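PDB 2WMF: fucolectin-related protein from Streptococcus pneumoniae, which probably hydrolyses glycosidic bonds in host blood-group antigen carbohydrates, acting as the catalytic module of a family 98 glycoside hydrolase. Local coordinates for residues 28-33 and 173-178; 527-532 and 572-577. All blocks are in the same frame, centred on the assembly; numbering follows the deposited sequence.

Interaction 1 (28-33 and 173-178)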
loop_
_atom_site.group_PDB
_atom_site.type_symbol
_atom_site.label_atom_id
_atom_site.label_comp_id
_atom_site.label_asym_id
_atom_site.label_seq_id
_atom_site.Cartn_x
_atom_site.Cartn_y
_atom_site.Cartn_z
ATOM N N GLN A 28 11.678 -3.466 -25.439
ATOM C CA GLN A 28 10.773 -4.217 -24.590
ATOM C C GLN A 28 10.927 -3.717 -23.158
ATOM O O GLN A 28 12.015 -3.326 -22.742
ATOM C CB GLN A 28 11.040 -5.699 -24.665
ATOM C CG GLN A 28 10.093 -6.534 -23.791
ATOM C CD GLN A 28 10.348 -7.985 -23.927
ATOM O OE1 GLN A 28 11.398 -8.365 -24.354
ATOM N NE2 GLN A 28 9.381 -8.810 -23.557
ATOM N N MET A 29 9.810 -3.681 -22.453
ATOM C CA MET A 29 9.834 -3.284 -21.063
ATOM C C MET A 29 10.628 -4.318 -20.255
ATOM O O MET A 29 10.528 -5.554 -20.455
ATOM C CB MET A 29 8.418 -3.117 -20.541
ATOM C CG MET A 29 7.616 -2.026 -21.228
ATOM S SD MET A 29 8.296 -0.380 -21.012
ATOM C CE MET A 29 8.169 -0.157 -19.220
ATOM N N ARG A 30 11.430 -3.799 -19.335
ATOM C CA ARG A 30 12.225 -4.641 -18.455
ATOM C C ARG A 30 11.427 -5.359 -17.358
ATOM O O ARG A 30 11.878 -6.364 -16.838
ATOM C CB ARG A 30 13.339 -3.808 -17.809
ATOM C CG ARG A 30 14.361 -3.280 -18.809
ATOM C CD ARG A 30 15.594 -2.605 -18.116
ATOM N NE ARG A 30 16.591 -2.205 -19.126
ATOM C CZ ARG A 30 17.907 -2.278 -18.997
ATOM N NH1 ARG A 30 18.496 -2.667 -17.900
ATOM N NH2 ARG A 30 18.658 -1.986 -20.052
ATOM N N THR A 31 10.290 -4.764 -17.004
ATOM C CA THR A 31 9.323 -5.314 -16.045
ATOM C C THR A 31 7.939 -5.104 -16.642
ATOM O O THR A 31 7.671 -4.031 -17.174
ATOM C CB THR A 31 9.400 -4.584 -14.674
ATOM O OG1 THR A 31 10.765 -4.496 -14.246
ATOM C CG2 THR A 31 8.514 -5.312 -13.621
ATOM N N THR A 32 7.086 -6.131 -16.592
ATOM C CA THR A 32 5.700 -6.028 -16.984
ATOM C C THR A 32 4.921 -5.704 -15.699
ATOM O O THR A 32 4.913 -6.493 -14.755
ATOM C CB THR A 32 5.206 -7.320 -17.608
ATOM O OG1 THR A 32 5.918 -7.525 -18.831
ATOM C CG2 THR A 32 3.733 -7.274 -17.883
ATOM N N ILE A 33 4.346 -4.508 -15.671
ATOM C CA ILE A 33 3.572 -4.021 -14.517
ATOM C C ILE A 33 2.194 -3.619 -15.008
ATOM O O ILE A 33 2.060 -2.723 -15.845
ATOM C CB ILE A 33 4.228 -2.778 -13.832
ATOM C CG1 ILE A 33 5.684 -3.059 -13.482
ATOM C CG2 ILE A 33 3.392 -2.381 -12.606
ATOM C CD1 ILE A 33 6.469 -1.854 -12.927
ATOM N N TYR A 173 15.406 2.690 -22.160
ATOM C CA TYR A 173 15.831 1.338 -21.829
ATOM C C TYR A 173 14.684 0.427 -21.370
ATOM O O TYR A 173 14.942 -0.653 -20.881
ATOM C CB TYR A 173 16.959 1.390 -20.761
ATOM C CG TYR A 173 18.267 1.945 -21.337
ATOM C CD1 TYR A 173 19.073 1.129 -22.125
ATOM C CD2 TYR A 173 18.628 3.281 -21.182
ATOM C CE1 TYR A 173 20.240 1.621 -22.710
ATOM C CE2 TYR A 173 19.791 3.795 -21.756
ATOM C CZ TYR A 173 20.595 2.966 -22.528
ATOM O OH TYR A 173 21.770 3.404 -23.156
ATOM N N GLY A 174 13.430 0.869 -21.501
ATOM C CA GLY A 174 12.296 0.050 -21.095
ATOM C C GLY A 174 12.159 -0.114 -19.593
ATOM O O GLY A 174 11.540 -1.063 -19.122
ATOM N N ALA A 175 12.739 0.838 -18.861
ATOM C CA ALA A 175 12.765 0.797 -17.423
ATOM C C ALA A 175 11.651 1.640 -16.804
ATOM O O ALA A 175 10.911 2.345 -17.523
ATOM C CB ALA A 175 14.137 1.263 -16.933
ATOM N N HIS A 176 11.530 1.564 -15.475
ATOM C CA HIS A 176 10.520 2.363 -14.736
ATOM C C HIS A 176 11.166 3.371 -13.768
ATOM O O HIS A 176 12.115 3.047 -13.065
ATOM C CB HIS A 176 9.586 1.458 -13.940
ATOM C CG HIS A 176 8.605 0.699 -14.783
ATOM N ND1 HIS A 176 8.860 -0.570 -15.283
ATOM C CD2 HIS A 176 7.367 1.043 -15.215
ATOM C CE1 HIS A 176 7.818 -0.958 -16.005
ATOM N NE2 HIS A 176 6.889 0.000 -15.969
ATOM N N PHE A 177 10.594 4.562 -13.745
ATOM C CA PHE A 177 10.891 5.595 -12.767
ATOM C C PHE A 177 9.733 5.575 -11.784
ATOM O O PHE A 177 8.567 5.770 -12.166
ATOM C CB PHE A 177 11.001 6.969 -13.433
ATOM C CG PHE A 177 11.443 8.099 -12.491
ATOM C CD1 PHE A 177 12.780 8.343 -12.286
ATOM C CD2 PHE A 177 10.501 8.836 -11.763
ATOM C CE1 PHE A 177 13.222 9.341 -11.428
ATOM C CE2 PHE A 177 10.907 9.842 -10.917
ATOM C CZ PHE A 177 12.260 10.088 -10.724
ATOM N N ILE A 178 10.067 5.342 -10.518
ATOM C CA ILE A 178 9.046 5.181 -9.443
ATOM C C ILE A 178 9.228 6.315 -8.435
ATOM O O ILE A 178 10.281 6.415 -7.791
ATOM C CB ILE A 178 9.128 3.809 -8.754
ATOM C CG1 ILE A 178 9.013 2.689 -9.802
ATOM C CG2 ILE A 178 8.018 3.669 -7.645
ATOM C CD1 ILE A 178 9.000 1.297 -9.222
HETATM O O HOH W 1 17.367 -2.096 -22.668
HETATM O O HOH W 2 11.281 -2.081 -15.327
#

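Interaction 2 (527-532 and 572-577)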
loop_
_atom_site.group_PDB
_atom_site.type_symbol
_atom_site.label_atom_id
_atom_site.label_comp_id
_atom_site.label_asym_id
_atom_site.label_seq_id
_atom_site.Cartn_x
_atom_site.Cartn_y
_atom_site.Cartn_z
ATOM N N ASP A 527 -3.136 -15.660 20.686
ATOM C CA ASP A 527 -4.378 -15.060 21.184
ATOM C C ASP A 527 -5.322 -14.979 19.963
ATOM O O ASP A 527 -5.062 -14.215 19.043
ATOM C CB ASP A 527 -4.180 -13.650 21.722
ATOM C CG ASP A 527 -3.225 -13.549 22.924
ATOM O OD1 ASP A 527 -3.247 -14.373 23.808
ATOM O OD2 ASP A 527 -2.500 -12.542 23.013
ATOM N N PHE A 528 -6.385 -15.761 19.967
ATOM C CA PHE A 528 -7.346 -15.762 18.857
ATOM C C PHE A 528 -8.438 -14.712 19.120
ATOM O O PHE A 528 -8.790 -14.413 20.260
ATOM C CB PHE A 528 -8.004 -17.117 18.655
ATOM C CG PHE A 528 -7.065 -18.233 18.234
ATOM C CD1 PHE A 528 -5.730 -18.019 17.918
ATOM C CD2 PHE A 528 -7.590 -19.535 18.076
ATOM C CE1 PHE A 528 -4.898 -19.086 17.545
ATOM C CE2 PHE A 528 -6.771 -20.588 17.663
ATOM C CZ PHE A 528 -5.428 -20.365 17.377
ATOM N N ARG A 529 -9.024 -14.204 18.034
ATOM C CA ARG A 529 -10.126 -13.240 18.062
ATOM C C ARG A 529 -11.196 -13.816 17.113
ATOM O O ARG A 529 -10.870 -14.489 16.147
ATOM C CB ARG A 529 -9.675 -11.839 17.545
ATOM C CG ARG A 529 -8.412 -11.369 18.191
ATOM C CD ARG A 529 -8.154 -9.894 17.980
ATOM N NE ARG A 529 -8.078 -9.363 16.619
ATOM C CZ ARG A 529 -7.047 -9.524 15.775
ATOM N NH1 ARG A 529 -7.047 -8.876 14.624
ATOM N NH2 ARG A 529 -6.037 -10.358 16.037
ATOM N N THR A 530 -12.451 -13.478 17.360
ATOM C CA THR A 530 -13.562 -14.107 16.662
ATOM C C THR A 530 -14.161 -13.220 15.544
ATOM O O THR A 530 -14.498 -12.036 15.760
ATOM C CB THR A 530 -14.697 -14.436 17.643
ATOM O OG1 THR A 530 -14.170 -15.299 18.668
ATOM C CG2 THR A 530 -15.830 -15.169 16.897
ATOM N N THR A 531 -14.290 -13.803 14.354
ATOM C CA THR A 531 -14.986 -13.235 13.223
ATOM C C THR A 531 -16.200 -14.121 13.032
ATOM O O THR A 531 -16.067 -15.329 12.940
ATOM C CB THR A 531 -14.138 -13.280 11.933
ATOM O OG1 THR A 531 -12.916 -12.573 12.134
ATOM C CG2 THR A 531 -14.918 -12.671 10.766
ATOM N N THR A 532 -17.384 -13.502 13.027
ATOM C CA THR A 532 -18.635 -14.264 12.894
ATOM C C THR A 532 -19.208 -13.933 11.515
ATOM O O THR A 532 -19.425 -12.739 11.176
ATOM C CB THR A 532 -19.635 -13.889 13.985
ATOM O OG1 THR A 532 -19.028 -14.081 15.273
ATOM C CG2 THR A 532 -20.925 -14.731 13.838
ATOM N N ASN A 572 -12.572 -18.504 15.179
ATOM C CA ASN A 572 -11.623 -17.928 16.166
ATOM C C ASN A 572 -10.225 -18.084 15.591
ATOM O O ASN A 572 -9.791 -19.204 15.300
ATOM C CB ASN A 572 -11.704 -18.696 17.479
ATOM C CG ASN A 572 -13.100 -19.071 17.813
ATOM O OD1 ASN A 572 -13.486 -20.273 17.726
ATOM N ND2 ASN A 572 -13.917 -18.073 18.094
ATOM N N HIS A 573 -9.538 -16.974 15.352
ATOM C CA HIS A 573 -8.322 -17.047 14.547
ATOM C C HIS A 573 -7.330 -15.948 14.914
ATOM O O HIS A 573 -7.721 -14.946 15.464
ATOM C CB HIS A 573 -8.645 -17.112 13.044
ATOM C CG HIS A 573 -9.286 -15.893 12.431
ATOM N ND1 HIS A 573 -10.525 -15.387 12.791
ATOM C CD2 HIS A 573 -8.878 -15.153 11.369
ATOM C CE1 HIS A 573 -10.836 -14.391 11.961
ATOM N NE2 HIS A 573 -9.837 -14.203 11.122
ATOM N N ASN A 574 -6.063 -16.188 14.579
ATOM C CA ASN A 574 -5.065 -15.120 14.509
ATOM C C ASN A 574 -4.245 -15.411 13.280
ATOM O O ASN A 574 -3.294 -16.172 13.315
ATOM C CB ASN A 574 -4.216 -15.028 15.770
ATOM C CG ASN A 574 -3.387 -13.741 15.816
ATOM O OD1 ASN A 574 -3.259 -13.073 14.812
ATOM N ND2 ASN A 574 -2.867 -13.372 16.999
ATOM N N GLY A 575 -4.711 -14.880 12.152
ATOM C CA GLY A 575 -4.140 -15.240 10.861
ATOM C C GLY A 575 -5.212 -15.382 9.796
ATOM O O GLY A 575 -6.346 -14.868 9.927
ATOM N N MET A 576 -4.813 -16.078 8.726
ATOM C CA MET A 576 -5.629 -16.293 7.536
ATOM C C MET A 576 -6.574 -17.506 7.715
ATOM O O MET A 576 -6.156 -18.560 8.227
ATOM C CB MET A 576 -4.707 -16.545 6.332
ATOM C CG MET A 576 -5.462 -16.532 4.997
ATOM S SD MET A 576 -4.340 -16.841 3.600
ATOM C CE MET A 576 -4.729 -15.816 2.165
ATOM N N VAL A 577 -7.812 -17.353 7.217
ATOM C CA VAL A 577 -8.766 -18.463 7.076
ATOM C C VAL A 577 -9.426 -18.264 5.710
ATOM O O VAL A 577 -9.801 -17.143 5.348
ATOM C CB VAL A 577 -9.827 -18.512 8.242
ATOM C CG1 VAL A 577 -10.859 -19.638 8.053
ATOM C CG2 VAL A 577 -9.119 -18.647 9.563
#

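Interaction 1 (28-33 and 173-178)
Arg30 grips the turn at Tyr173 and Gly174 with two direct hydrogen bonds. Its backbone N points almost straight at Gly174 O, 2.7 Å away with an N-H...O angle of 178°, while its NE reaches back to Tyr173 O at 2.9 Å. The side chain runs extended from CG to NE, which carries the guanidinium out past Tyr173; the two side chains run side by side in the same direction, the guanidinium plane 88° from that of the ring. Water 1 accepts from Arg30 NH2 and gives a weak, longer bond to Tyr173 O. Gly174 takes a positive-phi conformation that glycine adopts easily, and its lack of a side chain lets Gln28 O come within 3.8 Å of Gly174 CA.

Further along, 28-33 packs against the imidazole of His176 with three residues. Ile33 CD1 sits over the centre of one face, a CH-pi contact of 3.5 Å to the ring centroid, and Thr31 O lies at the ring edge, 3.3 Å from His176 CE1. Met29, bent at chi2 and chi3 (both -63°), brings its CE obliquely against the same ring, a tight 3.3 Å from His176 CE1. Water 2 bridges Thr31 OG1 and His176 ND1. His176 opens strand 176-180, the fifth of the eight parallel strands of a (beta/alpha)8 barrel, and 28-33 is the loop leading to the first, strand 39-45.

A second shell fixes the arginine: NH1 bonds to Tyr140 O and Leu143 O, and NH2 to Phe137 O, so the end of helix 130-139, the connection after it and the first residue of strand 143-149 hold the guanidinium. Tyr173 OH bonds to Asp134 on that same helix, and its ring meets that of Phe137.

Interaction 2 (527-532 and 572-577)
Arg529 and His573 form an antiparallel hydrogen-bonded pair, with Arg529 N to His573 O at 3.0 Å and His573 N to Arg529 O at 2.9 Å. The next pair, Thr530 with Asn572, is non-hydrogen-bonded, and its CA atoms come to 4.3 Å. End to end the two touching parts lie 122° apart. The antiparallel pairing continues through Thr531 with Val571, whereas beyond His573 the chain turns off at Asn574 and Gly575 toward strand 576-580.

On the face carrying Thr530 and Asn572, the two side chains lie side by side. Asn572 ND2 donates to Thr530 OG1 at 2.8 Å, with the hydroxyl oxygen in the amide plane, and Asn572 OD1 bonds to Thr555 OG1. Phe528 lays one ring face over His573 CA, its CD2 3.6 Å from Asn572 O and its CD1 4.0 Å from Asn574 CB. Asn574 CG is anti to the backbone N (chi1 -168°), which brings the amide beside Asp527 O for a weak bond from ND2 at 3.1 Å; its OD1 takes the backbone N of Arg485. Arg529 and His573 share the other face. There the guanidinium is tied to Thr463 OG1, Pro464 O and Asn483 O.

Strand 529-536 lies between 457-462 and 566-573 in one antiparallel sheet. Strand 576-580 belongs to a second, where it runs between 477-482 and 546-549; Thr531 and His573 both touch Leu481 of strand 477-482.

Overall arrangement
From the N terminus, the loop at 28-33 comes first, and interaction 1 closes a span of 139 intervening residues when it meets 173-178. That joins the lead-in to the first barrel strand to the start of the fifth, within the family 98 region. The chain then completes the barrel and passes into the C-terminal region, where interaction 2 closes a shorter span of 39 residues containing strand but no helix, and ties neighbouring strands of one antiparallel sheet near the crossing to the next. The two contacts follow in series, neither nested nor crossed. They lie on opposite sides of the chain's centre, with centres 40 Å apart and nearest atoms about 22 Å apart.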